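Local structure of alpha-L-arabinofuranosidase B (Aspergillus kawachii, 6SXT) at residues 397-405 and 443-454. The protein hydrolyses terminal non-reducing alpha-L-arabinofuranosyl residues from arabinan, arabinogalactan and arabinoxylan side chains, helping to break down plant hemicellulose. Numbering follows the deposited sequence.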
ATOM      1  N   TYR A 397     -10.814  21.092  -6.819  1.00 19.46           N
ATOM      2  CA  TYR A 397      -9.486  20.500  -7.055  1.00 19.36           C
ATOM      3  C   TYR A 397      -9.596  19.388  -8.075  1.00 17.52           C
ATOM      4  O   TYR A 397     -10.586  18.724  -8.209  1.00 18.70           O
ATOM      5  CB  TYR A 397      -8.929  19.920  -5.751  1.00 19.42           C
ATOM      6  CG  TYR A 397      -8.744  20.904  -4.642  1.00 18.66           C
ATOM      7  CD1 TYR A 397      -9.829  21.274  -3.859  1.00 20.85           C
ATOM      8  CD2 TYR A 397      -7.512  21.481  -4.375  1.00 20.86           C
ATOM      9  CE1 TYR A 397      -9.690  22.183  -2.836  1.00 20.60           C
ATOM     10  CE2 TYR A 397      -7.351  22.378  -3.332  1.00 21.60           C
ATOM     11  CZ  TYR A 397      -8.448  22.716  -2.567  1.00 22.53           C
ATOM     12  OH  TYR A 397      -8.272  23.604  -1.546  1.00 29.04           O
ATOM     13  N   ILE A 398      -8.485  19.135  -8.760  1.00 17.88           N
ATOM     14  CA  ILE A 398      -8.323  17.960  -9.631  1.00 17.96           C
ATOM     15  C   ILE A 398      -8.334  16.712  -8.734  1.00 17.73           C
ATOM     16  O   ILE A 398      -7.552  16.654  -7.775  1.00 18.71           O
ATOM     17  CB  ILE A 398      -7.036  18.036 -10.465  1.00 17.70           C
ATOM     18  CG1 ILE A 398      -7.007  19.329 -11.306  1.00 19.36           C
ATOM     19  CG2 ILE A 398      -6.962  16.777 -11.308  1.00 18.97           C
ATOM     20  CD1 ILE A 398      -5.831  19.448 -12.244  1.00 19.15           C
ATOM     21  N   ARG A 399      -9.238  15.794  -9.029  1.00 18.41           N
ATOM     22  CA  ARG A 399      -9.360  14.520  -8.279  1.00 17.51           C
ATOM     23  C   ARG A 399      -9.585  13.425  -9.292  1.00 19.30           C
ATOM     24  O   ARG A 399     -10.189  13.628 -10.362  1.00 20.03           O
ATOM     25  CB  ARG A 399     -10.455  14.610  -7.216  1.00 19.42           C
ATOM     26  CG  ARG A 399     -11.872  14.783  -7.774  1.00 19.34           C
ATOM     27  CD  ARG A 399     -12.579  13.505  -8.148  1.00 20.25           C
ATOM     28  NE  ARG A 399     -12.855  12.664  -7.011  1.00 21.03           N
ATOM     29  CZ  ARG A 399     -13.802  12.866  -6.113  1.00 23.33           C
ATOM     30  NH1 ARG A 399     -14.713  13.827  -6.285  1.00 22.22           N
ATOM     31  NH2 ARG A 399     -13.866  12.136  -5.014  1.00 23.30           N
ATOM     32  N   HIS A 400      -9.141  12.219  -8.976  1.00 18.32           N
ATOM     33  CA  HIS A 400      -9.502  11.074  -9.812  1.00 18.60           C
ATOM     34  C   HIS A 400     -10.797  10.432  -9.305  1.00 17.37           C
ATOM     35  O   HIS A 400     -11.073  10.399  -8.080  1.00 18.29           O
ATOM     36  CB  HIS A 400      -8.318  10.096  -9.970  1.00 17.30           C
ATOM     37  CG  HIS A 400      -7.864   9.414  -8.716  1.00 17.03           C
ATOM     38  ND1 HIS A 400      -8.511   8.301  -8.232  1.00 18.88           N
ATOM     39  CD2 HIS A 400      -6.780   9.637  -7.960  1.00 18.44           C
ATOM     40  CE1 HIS A 400      -7.839   7.875  -7.169  1.00 20.73           C
ATOM     41  NE2 HIS A 400      -6.797   8.715  -6.952  1.00 19.98           N
ATOM     42  N   TYR A 401     -11.548   9.876 -10.242  1.00 19.52           N
ATOM     43  CA  TYR A 401     -12.839   9.216 -10.004  1.00 19.28           C
ATOM     44  C   TYR A 401     -13.083   8.278 -11.168  1.00 19.39           C
ATOM     45  O   TYR A 401     -13.105   8.703 -12.343  1.00 20.59           O
ATOM     46  CB  TYR A 401     -13.957  10.275  -9.925  1.00 21.80           C
ATOM     47  CG  TYR A 401     -15.241   9.672  -9.457  1.00 26.27           C
ATOM     48  CD1 TYR A 401     -16.113   9.070 -10.335  1.00 29.51           C
ATOM     49  CD2 TYR A 401     -15.537   9.673  -8.110  1.00 33.89           C
ATOM     50  CE1 TYR A 401     -17.289   8.497  -9.869  1.00 30.48           C
ATOM     51  CE2 TYR A 401     -16.704   9.108  -7.633  1.00 38.38           C
ATOM     52  CZ  TYR A 401     -17.574   8.525  -8.528  1.00 36.11           C
ATOM     53  OH  TYR A 401     -18.708   7.948  -8.062  1.00 47.58           O
ATOM     54  N   ASN A 402     -13.185   6.982 -10.881  1.00 21.54           N
ATOM     55  CA  ASN A 402     -13.170   5.958 -11.939  1.00 22.77           C
ATOM     56  C   ASN A 402     -11.929   6.161 -12.816  1.00 19.54           C
ATOM     57  O   ASN A 402     -11.936   5.872 -14.015  1.00 20.65           O
ATOM     58  CB  ASN A 402     -14.441   5.997 -12.808  1.00 25.64           C
ATOM     59  CG  ASN A 402     -15.617   5.342 -12.123  1.00 42.92           C
ATOM     60  OD1 ASN A 402     -15.433   4.424 -11.318  1.00 44.31           O
ATOM     61  ND2 ASN A 402     -16.824   5.848 -12.390  1.00 41.77           N
ATOM     62  N   PHE A 403     -10.846   6.704 -12.225  1.00 17.95           N
ATOM     63  CA  PHE A 403      -9.536   6.926 -12.880  1.00 19.68           C
ATOM     64  C   PHE A 403      -9.580   7.979 -13.996  1.00 19.22           C
ATOM     65  O   PHE A 403      -8.578   8.167 -14.696  1.00 19.57           O
ATOM     66  CB  PHE A 403      -8.940   5.618 -13.417  1.00 21.68           C
ATOM     67  CG  PHE A 403      -8.760   4.579 -12.330  1.00 21.82           C
ATOM     68  CD1 PHE A 403      -8.124   4.896 -11.140  1.00 21.98           C
ATOM     69  CD2 PHE A 403      -9.300   3.333 -12.477  1.00 25.50           C
ATOM     70  CE1 PHE A 403      -7.981   3.935 -10.140  1.00 21.68           C
ATOM     71  CE2 PHE A 403      -9.099   2.358 -11.509  1.00 23.79           C
ATOM     72  CZ  PHE A 403      -8.492   2.690 -10.338  1.00 22.57           C
ATOM     73  N   GLU A 404     -10.665   8.756 -14.055  1.00 19.03           N
ATOM     74  CA  GLU A 404     -10.681   9.998 -14.862  1.00 19.63           C
ATOM     75  C   GLU A 404     -10.420  11.180 -13.925  1.00 17.21           C
ATOM     76  O   GLU A 404     -10.863  11.178 -12.747  1.00 20.17           O
ATOM     77  CB  GLU A 404     -12.025  10.173 -15.582  1.00 22.01           C
ATOM     78  CG  GLU A 404     -11.991  11.408 -16.485  1.00 23.32           C
ATOM     79  CD  GLU A 404     -13.188  11.529 -17.426  1.00 30.80           C
ATOM     80  OE1 GLU A 404     -13.952  10.542 -17.504  1.00 30.97           O
ATOM     81  OE2 GLU A 404     -13.299  12.598 -18.117  1.00 25.70           O
ATOM     82  N   LEU A 405      -9.708  12.193 -14.402  1.00 18.82           N
ATOM     83  CA  LEU A 405      -9.471  13.406 -13.596  1.00 18.73           C
ATOM     84  C   LEU A 405     -10.657  14.369 -13.793  1.00 19.68           C
ATOM     85  O   LEU A 405     -10.951  14.734 -14.956  1.00 20.34           O
ATOM     86  CB  LEU A 405      -8.178  14.118 -13.947  1.00 18.94           C
ATOM     87  CG  LEU A 405      -6.913  13.241 -13.793  1.00 19.92           C
ATOM     88  CD1 LEU A 405      -5.700  14.105 -13.874  1.00 20.18           C
ATOM     89  CD2 LEU A 405      -6.927  12.459 -12.493  1.00 19.23           C
ATOM     90  N   ARG A 443      -0.562   4.961 -10.820  1.00 16.83           N
ATOM     91  CA  ARG A 443      -1.227   5.868 -11.791  1.00 16.78           C
ATOM     92  C   ARG A 443      -0.728   7.287 -11.685  1.00 17.04           C
ATOM     93  O   ARG A 443      -0.360   7.756 -10.612  1.00 17.23           O
ATOM     94  CB  ARG A 443      -2.725   5.779 -11.561  1.00 16.21           C
ATOM     95  CG  ARG A 443      -3.309   4.415 -11.922  1.00 17.78           C
ATOM     96  CD  ARG A 443      -4.784   4.274 -11.585  1.00 18.85           C
ATOM     97  NE  ARG A 443      -5.242   2.972 -12.040  1.00 19.64           N
ATOM     98  CZ  ARG A 443      -5.569   2.656 -13.298  1.00 22.25           C
ATOM     99  NH1 ARG A 443      -5.595   3.573 -14.233  1.00 20.02           N
ATOM    100  NH2 ARG A 443      -5.831   1.397 -13.618  1.00 23.63           N
ATOM    101  N   TYR A 444      -0.766   7.951 -12.840  1.00 16.43           N
ATOM    102  CA  TYR A 444      -0.212   9.274 -13.067  1.00 16.20           C
ATOM    103  C   TYR A 444      -1.188  10.126 -13.863  1.00 16.92           C
ATOM    104  O   TYR A 444      -1.935   9.573 -14.659  1.00 18.00           O
ATOM    105  CB  TYR A 444       1.060   9.185 -13.911  1.00 17.10           C
ATOM    106  CG  TYR A 444       2.248   8.554 -13.214  1.00 17.17           C
ATOM    107  CD1 TYR A 444       2.379   7.199 -13.131  1.00 17.34           C
ATOM    108  CD2 TYR A 444       3.230   9.353 -12.661  1.00 17.37           C
ATOM    109  CE1 TYR A 444       3.420   6.640 -12.406  1.00 18.47           C
ATOM    110  CE2 TYR A 444       4.312   8.809 -11.999  1.00 18.33           C
ATOM    111  CZ  TYR A 444       4.407   7.445 -11.902  1.00 18.17           C
ATOM    112  OH  TYR A 444       5.500   6.889 -11.238  1.00 19.35           O
ATOM    113  N   PHE A 445      -1.145  11.434 -13.640  1.00 18.89           N
ATOM    114  CA  PHE A 445      -1.771  12.359 -14.640  1.00 18.07           C
ATOM    115  C   PHE A 445      -1.347  11.891 -16.031  1.00 18.25           C
ATOM    116  O   PHE A 445      -0.127  11.790 -16.287  1.00 18.53           O
ATOM    117  CB  PHE A 445      -1.328  13.809 -14.515  1.00 19.76           C
ATOM    118  CG  PHE A 445      -2.053  14.700 -13.533  1.00 19.40           C
ATOM    119  CD1 PHE A 445      -2.439  14.301 -12.267  1.00 17.82           C
ATOM    120  CD2 PHE A 445      -2.354  16.002 -13.918  1.00 19.26           C
ATOM    121  CE1 PHE A 445      -3.039  15.179 -11.382  1.00 17.75           C
ATOM    122  CE2 PHE A 445      -2.965  16.876 -13.048  1.00 19.78           C
ATOM    123  CZ  PHE A 445      -3.332  16.461 -11.798  1.00 19.80           C
ATOM    124  N   ARG A 446      -2.293  11.637 -16.926  1.00 17.14           N
ATOM    125  CA  ARG A 446      -1.976  11.140 -18.278  1.00 17.99           C
ATOM    126  C   ARG A 446      -3.041  11.672 -19.240  1.00 18.40           C
ATOM    127  O   ARG A 446      -4.234  11.422 -18.981  1.00 19.43           O
ATOM    128  CB  ARG A 446      -1.935   9.602 -18.308  1.00 19.11           C
ATOM    129  CG  ARG A 446      -1.428   9.009 -19.630  1.00 18.57           C
ATOM    130  CD  ARG A 446      -2.553   8.594 -20.605  1.00 19.67           C
ATOM    131  NE  ARG A 446      -1.881   8.282 -21.854  1.00 20.03           N
ATOM    132  CZ  ARG A 446      -1.338   7.096 -22.139  1.00 22.14           C
ATOM    133  NH1 ARG A 446      -1.624   6.036 -21.412  1.00 21.55           N
ATOM    134  NH2 ARG A 446      -0.569   6.992 -23.214  1.00 23.83           N
ATOM    135  N   HIS A 447      -2.606  12.351 -20.304  1.00 19.52           N
ATOM    136  CA  HIS A 447      -3.560  12.797 -21.358  1.00 20.02           C
ATOM    137  C   HIS A 447      -3.734  11.664 -22.383  1.00 20.65           C
ATOM    138  O   HIS A 447      -2.764  10.974 -22.782  1.00 21.21           O
ATOM    139  CB  HIS A 447      -3.223  14.167 -21.947  1.00 20.88           C
ATOM    140  CG  HIS A 447      -1.972  14.197 -22.725  1.00 20.25           C
ATOM    141  ND1 HIS A 447      -1.986  13.862 -24.065  1.00 21.70           N
ATOM    142  CD2 HIS A 447      -0.678  14.416 -22.381  1.00 22.42           C
ATOM    143  CE1 HIS A 447      -0.758  13.942 -24.521  1.00 22.42           C
ATOM    144  NE2 HIS A 447       0.066  14.244 -23.513  1.00 22.13           N
ATOM    145  N   TYR A 448      -4.982  11.449 -22.766  1.00 21.21           N
ATOM    146  CA  TYR A 448      -5.381  10.410 -23.730  1.00 21.43           C
ATOM    147  C   TYR A 448      -6.606  10.955 -24.492  1.00 21.13           C
ATOM    148  O   TYR A 448      -7.649  11.204 -23.881  1.00 22.88           O
ATOM    149  CB  TYR A 448      -5.673   9.082 -23.029  1.00 21.60           C
ATOM    150  CG  TYR A 448      -5.948   7.943 -23.974  1.00 21.07           C
ATOM    151  CD1 TYR A 448      -4.919   7.182 -24.484  1.00 24.00           C
ATOM    152  CD2 TYR A 448      -7.245   7.651 -24.341  1.00 24.65           C
ATOM    153  CE1 TYR A 448      -5.181   6.120 -25.341  1.00 25.53           C
ATOM    154  CE2 TYR A 448      -7.520   6.598 -25.198  1.00 28.20           C
ATOM    155  CZ  TYR A 448      -6.478   5.843 -25.699  1.00 28.68           C
ATOM    156  OH  TYR A 448      -6.739   4.805 -26.545  1.00 33.16           O
ATOM    157  N   GLU A 449      -6.412  11.116 -25.799  1.00 23.41           N
ATOM    158  CA  GLU A 449      -7.398  11.798 -26.700  1.00 24.22           C
ATOM    159  C   GLU A 449      -7.741  13.165 -26.083  1.00 23.49           C
ATOM    160  O   GLU A 449      -8.923  13.538 -26.056  1.00 24.26           O
ATOM    161  CB  GLU A 449      -8.589  10.880 -26.943  1.00 28.94           C
ATOM    162  CG  GLU A 449      -8.182   9.638 -27.729  1.00 32.61           C
ATOM    163  CD  GLU A 449      -9.301   8.716 -28.177  1.00 40.25           C
ATOM    164  OE1 GLU A 449     -10.422   8.876 -27.732  1.00 45.72           O
ATOM    165  OE2 GLU A 449      -9.028   7.842 -28.985  1.00 53.83           O
ATOM    166  N   ASN A 450      -6.739  13.868 -25.558  1.00 22.29           N
ATOM    167  CA  ASN A 450      -6.882  15.222 -25.005  1.00 22.36           C
ATOM    168  C   ASN A 450      -7.783  15.290 -23.781  1.00 21.75           C
ATOM    169  O   ASN A 450      -8.240  16.384 -23.450  1.00 21.87           O
ATOM    170  CB  ASN A 450      -7.359  16.173 -26.122  1.00 23.49           C
ATOM    171  CG  ASN A 450      -6.392  16.184 -27.283  1.00 26.92           C
ATOM    172  OD1 ASN A 450      -5.193  16.009 -27.111  1.00 26.27           O
ATOM    173  ND2 ASN A 450      -6.885  16.506 -28.478  1.00 27.65           N
ATOM    174  N   VAL A 451      -7.937  14.198 -23.039  1.00 21.05           N
ATOM    175  CA  VAL A 451      -8.672  14.145 -21.761  1.00 19.82           C
ATOM    176  C   VAL A 451      -7.689  13.614 -20.696  1.00 21.07           C
ATOM    177  O   VAL A 451      -6.804  12.815 -21.057  1.00 21.00           O
ATOM    178  CB  VAL A 451      -9.905  13.260 -21.867  1.00 21.08           C
ATOM    179  CG1 VAL A 451     -10.653  13.140 -20.561  1.00 22.15           C
ATOM    180  CG2 VAL A 451     -10.808  13.797 -22.990  1.00 23.60           C
ATOM    181  N   LEU A 452      -7.827  14.112 -19.485  1.00 19.66           N
ATOM    182  CA  LEU A 452      -6.897  13.713 -18.376  1.00 18.90           C
ATOM    183  C   LEU A 452      -7.471  12.542 -17.604  1.00 20.59           C
ATOM    184  O   LEU A 452      -8.589  12.551 -17.160  1.00 19.39           O
ATOM    185  CB  LEU A 452      -6.571  14.866 -17.419  1.00 18.31           C
ATOM    186  CG  LEU A 452      -5.328  15.687 -17.720  1.00 21.26           C
ATOM    187  CD1 LEU A 452      -4.017  14.878 -17.605  1.00 19.92           C
ATOM    188  CD2 LEU A 452      -5.360  16.307 -19.120  1.00 22.08           C
ATOM    189  N   TYR A 453      -6.573  11.578 -17.334  1.00 19.43           N
ATOM    190  CA  TYR A 453      -6.868  10.379 -16.539  1.00 18.03           C
ATOM    191  C   TYR A 453      -5.749  10.182 -15.504  1.00 17.46           C
ATOM    192  O   TYR A 453      -4.711  10.798 -15.633  1.00 18.28           O
ATOM    193  CB  TYR A 453      -6.967   9.141 -17.431  1.00 19.72           C
ATOM    194  CG  TYR A 453      -8.045   9.236 -18.491  1.00 19.69           C
ATOM    195  CD1 TYR A 453      -9.331   8.874 -18.193  1.00 21.12           C
ATOM    196  CD2 TYR A 453      -7.750   9.738 -19.753  1.00 21.86           C
ATOM    197  CE1 TYR A 453     -10.341   9.002 -19.136  1.00 23.57           C
ATOM    198  CE2 TYR A 453      -8.774   9.904 -20.697  1.00 20.43           C
ATOM    199  CZ  TYR A 453     -10.057   9.513 -20.389  1.00 26.18           C
ATOM    200  OH  TYR A 453     -11.059   9.631 -21.338  1.00 24.96           O
ATOM    201  N   ALA A 454      -6.056   9.353 -14.518  1.00 18.68           N
ATOM    202  CA  ALA A 454      -5.015   8.755 -13.650  1.00 18.56           C
ATOM    203  C   ALA A 454      -4.737   7.375 -14.257  1.00 16.69           C
ATOM    204  O   ALA A 454      -5.507   6.451 -14.038  1.00 18.20           O
ATOM    205  CB  ALA A 454      -5.509   8.707 -12.230  1.00 18.62           C
TER
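Phe403 and Arg443 meet flat on flat where two beta hairpins of the arabinose-binding domain, a beta-trefoil, come side by side. The guanidinium lies over one face of the phenyl ring, planes 15° apart, with Arg443 CZ 3.8 Å from the Phe403 ring centroid: a stacked cation-pi pair. NE sits over the middle of the ring; the arginine chain crosses the Phe403 side chain at about a right angle, and Arg443 CD touches Phe403 CD1.

Beside this stack the backbones join at a single bridge, Glu404 with Tyr453. Ala454 N donates to Phe403 O at 2.8 Å, and Leu405 N donates to Leu452 O at 3.0 Å. Phe403 O also lies at the edge of the Tyr453 ring, while the extended Glu404 side chain crosses that ring obliquely and its OE2 touches Val451 CG1.

On the buried side Leu405 packs between Phe445 and Ala454. Its CD1 stands over the centre of the Phe445 ring in a CH-pi contact, 3.6 Å from the Phe445 centroid, and CD2 meets Ala454 CB. Ile398 CG2, anti to the backbone N (CG1 at chi1 -57°), reaches CZ of the same phenyl; Phe422 meets Phe445 edge-to-face.

Each hairpin turns through a type I' turn, Tyr401 to Glu404 and Tyr448 to Val451, and each carries substrate-binding residues: His400, Asn402 and Phe403 on one, His447, Glu449 and Leu452 on the other. The contact lies between these two sets.

Arg443 is held against the ring of Phe403 by two further partners of NH1: beyond the hairpins it makes a salt bridge with Asp464, and within its own hairpin Arg443 NH1 gives a hydrogen bond of 2.9 Å to Ala454 O, in the carbonyl plane on a lone pair.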